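Side-chain contacts in PTS system, IIabc component (Clostridium difficile, PDB 3IPJ), which probably carries a phosphoryl group on a cysteine, as the EIIB domain of a larger membrane-bound sugar phosphotransferase transporter: residues 40-45 / 61-66; 78-81 / 85-88. All coordinates share one frame; numbering follows the deposited sequence.

Interaction 1 of 2, residues 40-45 / 61-66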
loop_
_atom_site.group_PDB
_atom_site.type_symbol
_atom_site.label_atom_id
_atom_site.label_comp_id
_atom_site.label_asym_id
_atom_site.label_seq_id
_atom_site.Cartn_x
_atom_site.Cartn_y
_atom_site.Cartn_z
ATOM N N GLU A 40 2.514 15.605 0.295
ATOM C CA GLU A 40 2.565 16.652 -0.705
ATOM C C GLU A 40 3.553 16.378 -1.828
ATOM O O GLU A 40 3.656 17.194 -2.772
ATOM C CB GLU A 40 2.908 18.016 -0.051
ATOM C CG GLU A 40 1.759 18.538 0.736
ATOM C CD GLU A 40 2.187 19.588 1.763
ATOM O OE1 GLU A 40 3.351 20.076 1.746
ATOM O OE2 GLU A 40 1.328 19.919 2.617
ATOM N N ILE A 41 4.295 15.268 -1.758
ATOM C CA ILE A 41 5.114 14.858 -2.882
ATOM C C ILE A 41 4.546 13.609 -3.605
ATOM O O ILE A 41 5.199 13.069 -4.533
ATOM C CB ILE A 41 6.532 14.570 -2.399
ATOM C CG1 ILE A 41 6.492 13.578 -1.211
ATOM C CG2 ILE A 41 7.218 15.899 -2.063
ATOM C CD1 ILE A 41 7.880 13.106 -0.717
ATOM N N ILE A 42 3.350 13.144 -3.185
ATOM C CA ILE A 42 2.725 11.957 -3.772
ATOM C C ILE A 42 1.752 12.465 -4.871
ATOM O O ILE A 42 0.821 13.246 -4.592
ATOM C CB ILE A 42 1.926 11.120 -2.699
ATOM C CG1 ILE A 42 2.820 10.640 -1.546
ATOM C CG2 ILE A 42 1.272 9.862 -3.347
ATOM C CD1 ILE A 42 2.019 9.839 -0.516
ATOM N N ASN A 43 1.978 12.001 -6.114
ATOM C CA ASN A 43 1.199 12.405 -7.247
ATOM C C ASN A 43 -0.080 11.535 -7.291
ATOM O O ASN A 43 -0.057 10.378 -7.789
ATOM C CB ASN A 43 2.042 12.189 -8.520
ATOM C CG ASN A 43 1.332 12.653 -9.785
ATOM O OD1 ASN A 43 0.121 12.913 -9.774
ATOM N ND2 ASN A 43 2.089 12.771 -10.882
ATOM N N ASP A 44 -1.179 12.050 -6.744
ATOM C CA ASP A 44 -2.374 11.223 -6.584
ATOM C C ASP A 44 -2.823 10.698 -7.931
ATOM O O ASP A 44 -3.316 9.578 -8.034
ATOM C CB ASP A 44 -3.556 12.002 -5.967
ATOM C CG ASP A 44 -3.301 12.512 -4.526
ATOM O OD1 ASP A 44 -2.229 12.225 -3.912
ATOM O OD2 ASP A 44 -4.224 13.222 -3.995
ATOM N N LYS A 45 -2.720 11.538 -8.960
ATOM C CA LYS A 45 -3.241 11.173 -10.293
ATOM C C LYS A 45 -2.522 9.951 -10.846
ATOM O O LYS A 45 -3.123 9.161 -11.569
ATOM C CB LYS A 45 -3.103 12.333 -11.288
ATOM C CG LYS A 45 -3.878 13.577 -10.858
ATOM C CD LYS A 45 -5.320 13.304 -10.270
ATOM C CE LYS A 45 -6.313 13.022 -11.418
ATOM N NZ LYS A 45 -7.708 12.929 -10.916
ATOM N N GLY A 61 -2.811 11.475 8.393
ATOM C CA GLY A 61 -1.506 10.858 8.186
ATOM C C GLY A 61 -1.531 9.629 7.275
ATOM O O GLY A 61 -0.472 9.150 6.881
ATOM N N GLN A 62 -2.719 9.131 6.944
ATOM C CA GLN A 62 -2.874 7.885 6.169
ATOM C C GLN A 62 -3.187 8.182 4.703
ATOM O O GLN A 62 -4.236 8.777 4.378
ATOM C CB GLN A 62 -4.037 7.040 6.713
ATOM C CG GLN A 62 -3.745 6.342 8.025
ATOM C CD GLN A 62 -4.901 5.430 8.437
ATOM O OE1 GLN A 62 -5.432 5.509 9.585
ATOM N NE2 GLN A 62 -5.294 4.578 7.534
ATOM N N TYR A 63 -2.296 7.702 3.828
ATOM C CA TYR A 63 -2.545 7.671 2.383
ATOM C C TYR A 63 -3.250 6.321 2.017
ATOM O O TYR A 63 -2.646 5.267 2.118
ATOM C CB TYR A 63 -1.202 7.804 1.661
ATOM C CG TYR A 63 -1.362 8.228 0.226
ATOM C CD1 TYR A 63 -1.513 9.565 -0.091
ATOM C CD2 TYR A 63 -1.415 7.283 -0.812
ATOM C CE1 TYR A 63 -1.665 9.977 -1.396
ATOM C CE2 TYR A 63 -1.587 7.656 -2.136
ATOM C CZ TYR A 63 -1.706 9.007 -2.428
ATOM O OH TYR A 63 -1.836 9.434 -3.719
ATOM N N GLN A 64 -4.536 6.363 1.611
ATOM C CA GLN A 64 -5.342 5.170 1.519
ATOM C C GLN A 64 -5.569 4.892 0.018
ATOM O O GLN A 64 -5.979 5.795 -0.732
ATOM C CB GLN A 64 -6.632 5.364 2.275
ATOM C CG GLN A 64 -6.339 5.821 3.691
ATOM C CD GLN A 64 -7.615 5.979 4.532
ATOM O OE1 GLN A 64 -8.700 5.574 4.107
ATOM N NE2 GLN A 64 -7.487 6.577 5.734
ATOM N N ILE A 65 -5.272 3.661 -0.410
ATOM C CA ILE A 65 -5.453 3.292 -1.785
ATOM C C ILE A 65 -6.520 2.246 -1.797
ATOM O O ILE A 65 -6.340 1.177 -1.201
ATOM C CB ILE A 65 -4.189 2.663 -2.316
ATOM C CG1 ILE A 65 -3.051 3.709 -2.200
ATOM C CG2 ILE A 65 -4.394 2.107 -3.714
ATOM C CD1 ILE A 65 -2.125 3.422 -1.088
ATOM N N ILE A 66 -7.651 2.550 -2.440
ATOM C CA ILE A 66 -8.771 1.605 -2.433
ATOM C C ILE A 66 -8.510 0.549 -3.521
ATOM O O ILE A 66 -8.422 0.885 -4.708
ATOM C CB ILE A 66 -10.119 2.242 -2.722
ATOM C CG1 ILE A 66 -10.310 3.549 -1.924
ATOM C CG2 ILE A 66 -11.223 1.211 -2.439
ATOM C CD1 ILE A 66 -11.597 4.357 -2.346
#
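Tyr63 reaches from strand 62-66 to the start of helix 44-48, where Asp44 accepts its hydroxyl, and to Ile42 in the preceding loop, which lies against its ring. Tyr63 OH donates to Asp44 OD1 at 2.8 Å; it meets the carboxylate from above its plane, 52° out of it, while OD1 itself lies in the plane of the ring, at its edge. The carboxylate and ring planes are turned 59° apart. Over one face, Ile42 CD1 makes a CH-pi contact, 3.8 Å from the centroid of the Tyr63 ring and offset toward the rim. The other branch, Ile42 CG2, sits near the hydroxyl end, 3.2 Å from Tyr63 CZ, a tight approach. Ile42 CG1 stands beside its backbone N (chi1 -59°) and CG2 anti to it, a setting that spreads the two branches along the length of the ring. Farther out, Asp44 OD2 is salt-bridged to Arg39, which would help hold the carboxylate in place, and Val47 touches both Ile42 and Tyr63. Asn43 is the N-cap of the helix, though its bond to Lys45 N is weak. The Tyr63 contacts with Asp44 and Ile42 join the start of helix 44-48 to an inner strand of the four-stranded antiparallel sheet of the EIIB fold.

Interaction 2 of 2, residues 78-81 / 85-88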
loop_
_atom_site.group_PDB
_atom_site.type_symbol
_atom_site.label_atom_id
_atom_site.label_comp_id
_atom_site.label_asym_id
_atom_site.label_seq_id
_atom_site.Cartn_x
_atom_site.Cartn_y
_atom_site.Cartn_z
ATOM N N GLU A 78 2.531 -8.938 -1.288
ATOM C CA GLU A 78 3.698 -8.553 -2.050
ATOM C C GLU A 78 4.498 -7.512 -1.257
ATOM O O GLU A 78 5.677 -7.680 -1.059
ATOM C CB GLU A 78 3.259 -8.020 -3.404
ATOM C CG GLU A 78 2.551 -9.097 -4.183
ATOM C CD GLU A 78 3.398 -10.369 -4.359
ATOM O OE1 GLU A 78 4.660 -10.299 -4.294
ATOM O OE2 GLU A 78 2.789 -11.449 -4.636
ATOM N N VAL A 79 3.846 -6.449 -0.783
ATOM C CA VAL A 79 4.570 -5.414 -0.016
ATOM C C VAL A 79 5.286 -6.001 1.212
ATOM O O VAL A 79 6.414 -5.577 1.564
ATOM C CB VAL A 79 3.604 -4.333 0.507
ATOM C CG1 VAL A 79 4.318 -3.473 1.562
ATOM C CG2 VAL A 79 2.920 -3.525 -0.694
ATOM N N GLU A 80 4.639 -6.991 1.853
ATOM C CA GLU A 80 5.204 -7.706 3.013
ATOM C C GLU A 80 6.627 -8.297 2.799
ATOM O O GLU A 80 7.332 -8.540 3.780
ATOM C CB GLU A 80 4.286 -8.851 3.462
ATOM C CG GLU A 80 3.185 -8.511 4.486
ATOM C CD GLU A 80 2.199 -9.683 4.856
ATOM O OE1 GLU A 80 1.677 -10.420 3.956
ATOM O OE2 GLU A 80 1.919 -9.806 6.091
ATOM N N LYS A 81 7.044 -8.576 1.561
ATOM C CA LYS A 81 8.381 -9.140 1.340
ATOM C C LYS A 81 9.393 -8.019 1.061
ATOM O O LYS A 81 10.606 -8.206 1.151
ATOM C CB LYS A 81 8.381 -10.157 0.186
ATOM C CG LYS A 81 7.228 -11.149 0.169
ATOM C CD LYS A 81 7.048 -11.706 -1.266
ATOM C CE LYS A 81 5.859 -12.683 -1.440
ATOM N NZ LYS A 81 5.733 -13.159 -2.903
ATOM N N LYS A 85 8.190 -1.416 6.873
ATOM C CA LYS A 85 7.467 -1.652 8.100
ATOM C C LYS A 85 5.978 -1.913 7.758
ATOM O O LYS A 85 5.196 -0.987 7.572
ATOM C CB LYS A 85 7.643 -0.397 8.980
ATOM C CG LYS A 85 7.317 -0.497 10.463
ATOM C CD LYS A 85 7.836 0.775 11.227
ATOM C CE LYS A 85 6.989 1.130 12.511
ATOM N NZ LYS A 85 7.068 0.190 13.715
ATOM N N THR A 86 5.608 -3.174 7.667
ATOM C CA THR A 86 4.220 -3.574 7.480
ATOM C C THR A 86 3.709 -3.991 8.839
ATOM O O THR A 86 4.441 -4.536 9.681
ATOM C CB THR A 86 4.067 -4.689 6.390
ATOM O OG1 THR A 86 4.920 -5.830 6.687
ATOM C CG2 THR A 86 4.354 -4.112 4.944
ATOM N N LEU A 87 2.462 -3.727 9.116
ATOM C CA LEU A 87 2.152 -3.856 10.502
ATOM C C LEU A 87 1.118 -4.917 10.721
ATOM O O LEU A 87 1.241 -5.647 11.703
ATOM C CB LEU A 87 1.784 -2.492 11.087
ATOM C CG LEU A 87 2.992 -1.528 11.010
ATOM C CD1 LEU A 87 2.639 -0.128 11.455
ATOM C CD2 LEU A 87 4.153 -2.087 11.827
ATOM N N SER A 88 0.129 -5.015 9.798
ATOM C CA SER A 88 -0.910 -6.067 9.804
ATOM C C SER A 88 -0.387 -7.361 10.482
ATOM O O SER A 88 -0.914 -7.748 11.538
ATOM C CB SER A 88 -1.501 -6.315 8.391
ATOM O OG SER A 88 -2.413 -7.427 8.343
HETATM O O HOH W 1 7.177 -6.987 6.448
#
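A small, partly buried methyl-to-methyl contact between Val79 and Thr86 joins the C-terminal end of helix 71-79 to the irregular tail that turns back after it. Thr86 is the residue of the tail that makes it. Thr86 CG2 meets Val79 CG1 at 3.4 Å, closer than carbon atoms usually pack, with the two side chains crossing at a slant. Val79 CG1 is anti to the backbone N (chi1 167°), which directs this methyl to the threonine. The helix is the last in this chain, an EIIB domain, and its valine also touches Ala10 of helix 5-17 and Ile25 of strand 22-27, an outer strand of the antiparallel sheet, so Thr86 packs where this helix meets helix 5-17 and the sheet. Thr86 OG1 lies between its own backbone N and carbonyl carbon (chi1 54°) and comes near Glu80, whose CG is 3.9 Å from Thr86 OG1; here the side chains cross at about a right angle. No direct hydrogen bond links the segments. A water donates to Glu80 O at 3.1 Å; its link to Thr86 OG1 is unusually short and doubtful. Tyr76 of the same helix also touches Thr86 and Ser88, and a backbone hydrogen bond ties Leu87 to Ile25.

How the interactions relate
Interactions 1 and 2 lie on opposite sides of the chain's centre, with their own centres 18 Å apart and their nearest atoms about 9 Å apart, so they do not touch. They follow in series along the chain: 40-45 / 61-66 closes before 78-81 / 85-88 opens, and strand 62-66 leads on to helix 71-79. Through the sheet they are also related, since interaction 1 uses the inner strand 62-66 and the surroundings of interaction 2 include the edge strand 22-27, with strand 31-36 between them. Both lie away from Cys28, the predicted phosphocysteine; segment 40-45 does include Glu40, a zinc ligand in a crystal structure of this protein, though no zinc is bound to it in this chain and it takes no part in the Tyr63 contact.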